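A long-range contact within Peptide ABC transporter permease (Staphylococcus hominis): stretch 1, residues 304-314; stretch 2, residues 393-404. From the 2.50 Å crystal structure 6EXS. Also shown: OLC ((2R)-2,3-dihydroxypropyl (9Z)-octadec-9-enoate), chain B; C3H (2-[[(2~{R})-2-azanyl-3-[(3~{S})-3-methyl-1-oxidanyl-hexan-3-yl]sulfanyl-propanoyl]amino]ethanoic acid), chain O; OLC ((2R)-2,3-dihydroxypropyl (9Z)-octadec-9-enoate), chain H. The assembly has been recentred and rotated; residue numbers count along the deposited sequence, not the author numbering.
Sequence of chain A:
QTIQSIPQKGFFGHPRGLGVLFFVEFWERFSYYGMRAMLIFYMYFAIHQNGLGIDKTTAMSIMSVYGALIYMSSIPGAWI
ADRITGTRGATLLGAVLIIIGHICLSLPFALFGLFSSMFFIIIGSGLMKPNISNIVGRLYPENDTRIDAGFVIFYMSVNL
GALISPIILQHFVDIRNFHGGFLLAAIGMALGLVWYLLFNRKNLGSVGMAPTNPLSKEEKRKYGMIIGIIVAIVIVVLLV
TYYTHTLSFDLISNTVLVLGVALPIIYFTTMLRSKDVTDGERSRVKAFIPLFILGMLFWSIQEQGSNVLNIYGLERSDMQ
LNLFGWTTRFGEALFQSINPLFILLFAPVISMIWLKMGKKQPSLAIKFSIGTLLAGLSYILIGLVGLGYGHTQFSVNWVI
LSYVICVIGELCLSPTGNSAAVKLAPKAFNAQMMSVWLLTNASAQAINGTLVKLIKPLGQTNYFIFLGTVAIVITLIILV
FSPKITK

Stretch 1, residues 304-314: QGSNVLNIYGL
Stretch 2, residues 393-404: QFSVNWVILSYV

Residues 309-314 and the residues from 397 to 404 are helical and both helices continue later in the chain; their axes run nearly antiparallel, at 168°, approaching to 9.9 Å. Residues 304-306 have helical phi/psi without the regular helical bonds, and 307-308 are loop before the first helix: Val 308 N and Leu 309 N both bond to Gln 304 O (2.8 and 3.1 Å), with phi/psi -111/-57 at Val 308 and -65/-36 at Leu 309. Register is set by CA-CA distances of 6.0 Å for Gly 313 and Val 399 and 7.3 Å for Gly 305 and Tyr 403. Ser 395 (chi1 t) caps the second helix, its OG accepting from Asn 397 N at 3.3 Å.

Tyr 403 (chi1 -81°, chi2 -75°) donates from OH to Gly 305 O at 2.6 Å, tying the second helix to the backbone of the segment ahead of the first. Asn 310 N lies 3.2 Å from the same OH, but the angle is too poor for a bond. The CA-to-CB bond of Leu 309 (chi1 t, chi2 p) points toward the second stretch: its CD2 sits 3.8 Å from the Tyr 403 ring centroid, 12° off the normal, a CH-pi contact, while its CG lies 4.0 Å from Val 399 CG1 (Val 399 chi1 t). At Gly 313, CA comes within 3.8 Å of Val 399 CG2. Tyr 312 (t, chi2 71°) and Phe 394 (p, chi2 90°) pair obliquely, planes at 41°, with Tyr 312 CE2 3.5 Å from Phe 394 CZ.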

# COMPACT_ATOMS: atom_id res chain seq x y z
N GLN A 304 -9.79 2.58 -3.02
CA GLN A 304 -11.02 2.05 -3.61
C GLN A 304 -10.99 2.09 -5.13
O GLN A 304 -11.87 1.52 -5.77
CB GLN A 304 -12.27 2.73 -3.05
CG GLN A 304 -12.83 2.05 -1.81
CD GLN A 304 -13.93 2.87 -1.20
OE1 GLN A 304 -14.88 3.29 -1.87
NE2 GLN A 304 -13.82 3.14 0.10
N GLY A 305 -9.96 2.71 -5.71
CA GLY A 305 -9.79 2.73 -7.16
C GLY A 305 -9.35 1.39 -7.71
O GLY A 305 -9.35 1.19 -8.93
N SER A 306 -8.92 0.46 -6.81
CA SER A 306 -8.45 -0.88 -7.17
C SER A 306 -9.56 -1.93 -7.15
O SER A 306 -9.35 -3.01 -7.70
CB SER A 306 -7.31 -1.32 -6.26
OG SER A 306 -7.70 -1.31 -4.89
N ASN A 307 -10.71 -1.64 -6.52
CA ASN A 307 -11.81 -2.61 -6.40
C ASN A 307 -13.23 -2.04 -6.60
O ASN A 307 -14.15 -2.81 -6.82
CB ASN A 307 -11.72 -3.35 -5.05
CG ASN A 307 -11.85 -2.47 -3.82
OD1 ASN A 307 -11.59 -1.27 -3.83
ND2 ASN A 307 -12.23 -3.08 -2.71
N VAL A 308 -13.41 -0.71 -6.48
CA VAL A 308 -14.73 -0.06 -6.57
C VAL A 308 -14.88 0.80 -7.85
O VAL A 308 -15.82 0.56 -8.63
CB VAL A 308 -15.07 0.73 -5.27
CG1 VAL A 308 -16.37 1.52 -5.40
CG2 VAL A 308 -15.12 -0.19 -4.05
N LEU A 309 -13.99 1.78 -8.05
CA LEU A 309 -14.06 2.71 -9.19
C LEU A 309 -13.85 2.04 -10.56
O LEU A 309 -14.52 2.43 -11.52
CB LEU A 309 -13.09 3.89 -8.98
CG LEU A 309 -13.36 5.18 -9.77
CD1 LEU A 309 -14.80 5.70 -9.55
CD2 LEU A 309 -12.33 6.26 -9.43
N ASN A 310 -12.97 1.02 -10.63
CA ASN A 310 -12.66 0.25 -11.84
C ASN A 310 -13.84 -0.66 -12.33
O ASN A 310 -14.08 -0.72 -13.54
CB ASN A 310 -11.37 -0.56 -11.67
CG ASN A 310 -11.28 -1.43 -10.44
OD1 ASN A 310 -12.01 -1.27 -9.46
ND2 ASN A 310 -10.33 -2.37 -10.45
N ILE A 311 -14.54 -1.36 -11.39
CA ILE A 311 -15.70 -2.21 -11.69
C ILE A 311 -16.85 -1.30 -12.15
O ILE A 311 -17.58 -1.66 -13.08
CB ILE A 311 -16.12 -3.13 -10.51
CG1 ILE A 311 -14.98 -4.07 -10.08
CG2 ILE A 311 -17.39 -3.93 -10.86
CD1 ILE A 311 -15.33 -4.97 -8.84
N TYR A 312 -17.00 -0.12 -11.51
CA TYR A 312 -18.01 0.89 -11.87
C TYR A 312 -17.75 1.40 -13.28
O TYR A 312 -18.69 1.54 -14.05
CB TYR A 312 -18.02 2.05 -10.86
CG TYR A 312 -19.13 3.06 -11.10
CD1 TYR A 312 -20.46 2.73 -10.84
CD2 TYR A 312 -18.85 4.34 -11.55
CE1 TYR A 312 -21.48 3.67 -11.01
CE2 TYR A 312 -19.86 5.28 -11.74
CZ TYR A 312 -21.18 4.94 -11.47
OH TYR A 312 -22.17 5.86 -11.65
N GLY A 313 -16.49 1.64 -13.62
CA GLY A 313 -16.09 2.07 -14.95
C GLY A 313 -16.39 1.00 -15.99
O GLY A 313 -17.00 1.30 -17.02
N LEU A 314 -16.00 -0.26 -15.70
CA LEU A 314 -16.23 -1.42 -16.57
C LEU A 314 -17.72 -1.68 -16.82
O LEU A 314 -18.12 -1.99 -17.96
CB LEU A 314 -15.54 -2.67 -15.96
CG LEU A 314 -15.64 -4.02 -16.70
CD1 LEU A 314 -15.05 -3.94 -18.11
CD2 LEU A 314 -14.92 -5.09 -15.96
N GLN A 393 -25.34 5.02 -20.29
CA GLN A 393 -23.91 4.72 -20.31
C GLN A 393 -23.16 6.02 -20.63
O GLN A 393 -23.53 6.72 -21.58
CB GLN A 393 -23.61 3.61 -21.33
CG GLN A 393 -22.14 3.38 -21.62
CD GLN A 393 -21.94 2.18 -22.50
OE1 GLN A 393 -21.82 1.06 -22.01
NE2 GLN A 393 -21.86 2.40 -23.81
N PHE A 394 -22.17 6.37 -19.81
CA PHE A 394 -21.38 7.60 -19.94
C PHE A 394 -19.96 7.31 -20.41
O PHE A 394 -19.56 6.15 -20.49
CB PHE A 394 -21.38 8.41 -18.63
CG PHE A 394 -20.99 7.65 -17.38
CD1 PHE A 394 -19.65 7.59 -16.97
CD2 PHE A 394 -21.95 7.05 -16.58
CE1 PHE A 394 -19.29 6.89 -15.81
CE2 PHE A 394 -21.58 6.35 -15.42
CZ PHE A 394 -20.26 6.28 -15.05
N SER A 395 -19.20 8.36 -20.72
CA SER A 395 -17.83 8.21 -21.17
C SER A 395 -16.90 7.82 -20.01
O SER A 395 -17.06 8.32 -18.88
CB SER A 395 -17.38 9.49 -21.86
OG SER A 395 -16.01 9.46 -22.22
N VAL A 396 -15.90 6.94 -20.30
CA VAL A 396 -14.85 6.50 -19.36
C VAL A 396 -13.98 7.71 -18.94
O VAL A 396 -13.31 7.64 -17.91
CB VAL A 396 -14.00 5.32 -19.94
CG1 VAL A 396 -12.97 5.80 -20.96
CG2 VAL A 396 -13.32 4.53 -18.83
N ASN A 397 -14.02 8.82 -19.73
CA ASN A 397 -13.30 10.08 -19.48
C ASN A 397 -13.65 10.62 -18.09
O ASN A 397 -12.79 11.20 -17.42
CB ASN A 397 -13.63 11.13 -20.55
CG ASN A 397 -13.15 10.87 -21.97
OD1 ASN A 397 -12.44 9.90 -22.28
ND2 ASN A 397 -13.51 11.75 -22.87
N TRP A 398 -14.91 10.38 -17.65
CA TRP A 398 -15.43 10.74 -16.33
C TRP A 398 -14.75 9.92 -15.24
O TRP A 398 -14.26 10.51 -14.27
CB TRP A 398 -16.96 10.55 -16.28
CG TRP A 398 -17.74 11.57 -17.07
CD1 TRP A 398 -18.56 11.33 -18.12
CD2 TRP A 398 -17.75 12.99 -16.87
NE1 TRP A 398 -19.10 12.51 -18.59
CE2 TRP A 398 -18.63 13.55 -17.83
CE3 TRP A 398 -17.11 13.86 -15.95
CZ2 TRP A 398 -18.89 14.92 -17.90
CZ3 TRP A 398 -17.38 15.22 -16.02
CH2 TRP A 398 -18.24 15.74 -17.00
N VAL A 399 -14.66 8.58 -15.41
CA VAL A 399 -14.02 7.64 -14.46
C VAL A 399 -12.54 7.98 -14.35
O VAL A 399 -12.00 8.00 -13.24
CB VAL A 399 -14.25 6.15 -14.85
CG1 VAL A 399 -13.81 5.22 -13.72
CG2 VAL A 399 -15.71 5.89 -15.21
N ILE A 400 -11.89 8.32 -15.50
CA ILE A 400 -10.49 8.73 -15.57
C ILE A 400 -10.28 10.06 -14.83
O ILE A 400 -9.30 10.19 -14.09
CB ILE A 400 -9.97 8.72 -17.05
CG1 ILE A 400 -9.93 7.26 -17.60
CG2 ILE A 400 -8.58 9.39 -17.16
CD1 ILE A 400 -9.84 7.11 -19.10
N LEU A 401 -11.21 11.03 -14.98
CA LEU A 401 -11.18 12.32 -14.28
C LEU A 401 -11.25 12.12 -12.76
O LEU A 401 -10.57 12.83 -12.02
CB LEU A 401 -12.31 13.26 -14.78
CG LEU A 401 -12.45 14.67 -14.14
CD1 LEU A 401 -11.11 15.45 -14.08
CD2 LEU A 401 -13.51 15.47 -14.84
N SER A 402 -12.01 11.12 -12.29
CA SER A 402 -12.09 10.80 -10.86
C SER A 402 -10.72 10.34 -10.32
O SER A 402 -10.28 10.84 -9.29
CB SER A 402 -13.15 9.74 -10.60
OG SER A 402 -13.32 9.59 -9.20
N TYR A 403 -10.01 9.46 -11.07
CA TYR A 403 -8.67 8.98 -10.74
C TYR A 403 -7.66 10.14 -10.68
O TYR A 403 -6.85 10.20 -9.76
CB TYR A 403 -8.20 7.94 -11.77
CG TYR A 403 -8.74 6.55 -11.54
CD1 TYR A 403 -8.23 5.75 -10.51
CD2 TYR A 403 -9.74 6.02 -12.35
CE1 TYR A 403 -8.72 4.46 -10.30
CE2 TYR A 403 -10.26 4.75 -12.12
CZ TYR A 403 -9.73 3.97 -11.10
OH TYR A 403 -10.23 2.70 -10.89
N VAL A 404 -7.74 11.06 -11.67
CA VAL A 404 -6.85 12.22 -11.80
C VAL A 404 -7.02 13.19 -10.61
O VAL A 404 -6.01 13.67 -10.10
CB VAL A 404 -6.97 12.93 -13.18
CG1 VAL A 404 -6.12 14.19 -13.24
CG2 VAL A 404 -6.61 11.98 -14.33
C18 OLC B . -2.00 4.95 -19.26
C10 OLC B . -6.97 12.94 -18.62
C9 OLC B . -8.14 13.40 -18.19
C17 OLC B . -2.91 5.49 -18.17
C11 OLC B . -6.69 11.75 -19.51
C8 OLC B . -9.52 12.84 -18.46
C24 OLC B . -20.13 15.29 -21.98
C16 OLC B . -4.15 6.18 -18.68
C12 OLC B . -5.56 10.85 -18.99
C7 OLC B . -10.34 13.62 -19.50
C15 OLC B . -4.02 7.68 -18.89
C13 OLC B . -5.14 9.75 -19.94
C6 OLC B . -10.94 14.95 -19.04
C14 OLC B . -5.31 8.34 -19.38
C5 OLC B . -12.21 14.87 -18.19
C4 OLC B . -13.51 14.46 -18.91
C3 OLC B . -14.13 15.52 -19.81
C2 OLC B . -15.65 15.41 -19.92
C21 OLC B . -18.24 13.60 -21.80
C1 OLC B . -16.17 14.46 -20.96
C22 OLC B . -19.39 14.13 -22.62
O19 OLC B . -15.52 13.59 -21.48
O25 OLC B . -20.81 14.88 -20.80
O23 OLC B . -18.95 14.49 -23.93
O20 OLC B . -17.46 14.68 -21.22
O2 C3H O . 2.39 2.14 -5.21
C11 C3H O . 2.22 3.15 -5.78
O3 C3H O . 2.65 4.29 -5.36
C10 C3H O . 1.44 3.30 -7.05
N1 C3H O . 0.40 2.31 -7.20
C9 C3H O . -0.80 2.48 -6.68
O1 C3H O . -0.99 2.81 -5.52
C8 C3H O . -1.99 2.28 -7.56
N C3H O . -1.59 1.55 -8.75
C7 C3H O . -3.06 1.45 -6.84
S C3H O . -4.49 2.34 -6.16
C3 C3H O . -5.55 3.08 -7.52
C4 C3H O . -6.15 1.92 -8.26
C5 C3H O . -4.65 4.01 -8.34
C6 C3H O . -5.22 4.56 -9.63
O C3H O . -4.50 4.16 -10.75
C2 C3H O . -6.67 3.94 -6.93
C1 C3H O . -6.62 5.41 -7.30
C C3H O . -7.77 6.17 -6.69
C9 OLC H . -5.98 19.36 -19.07
C8 OLC H . -7.43 19.31 -19.47
C24 OLC H . -16.10 12.37 -25.05
C7 OLC H . -7.74 18.24 -20.51
C6 OLC H . -9.22 18.12 -20.82
C5 OLC H . -9.55 17.07 -21.88
C4 OLC H . -11.04 16.91 -22.17
C3 OLC H . -11.32 15.98 -23.34
C2 OLC H . -12.81 15.77 -23.61
C21 OLC H . -14.71 14.08 -26.31
C1 OLC H . -13.09 15.24 -24.98
C22 OLC H . -16.05 13.38 -26.18
O19 OLC H . -12.35 15.35 -25.93
O25 OLC H . -17.30 11.62 -25.09
O23 OLC H . -17.12 14.31 -26.08
O20 OLC H . -14.29 14.64 -25.04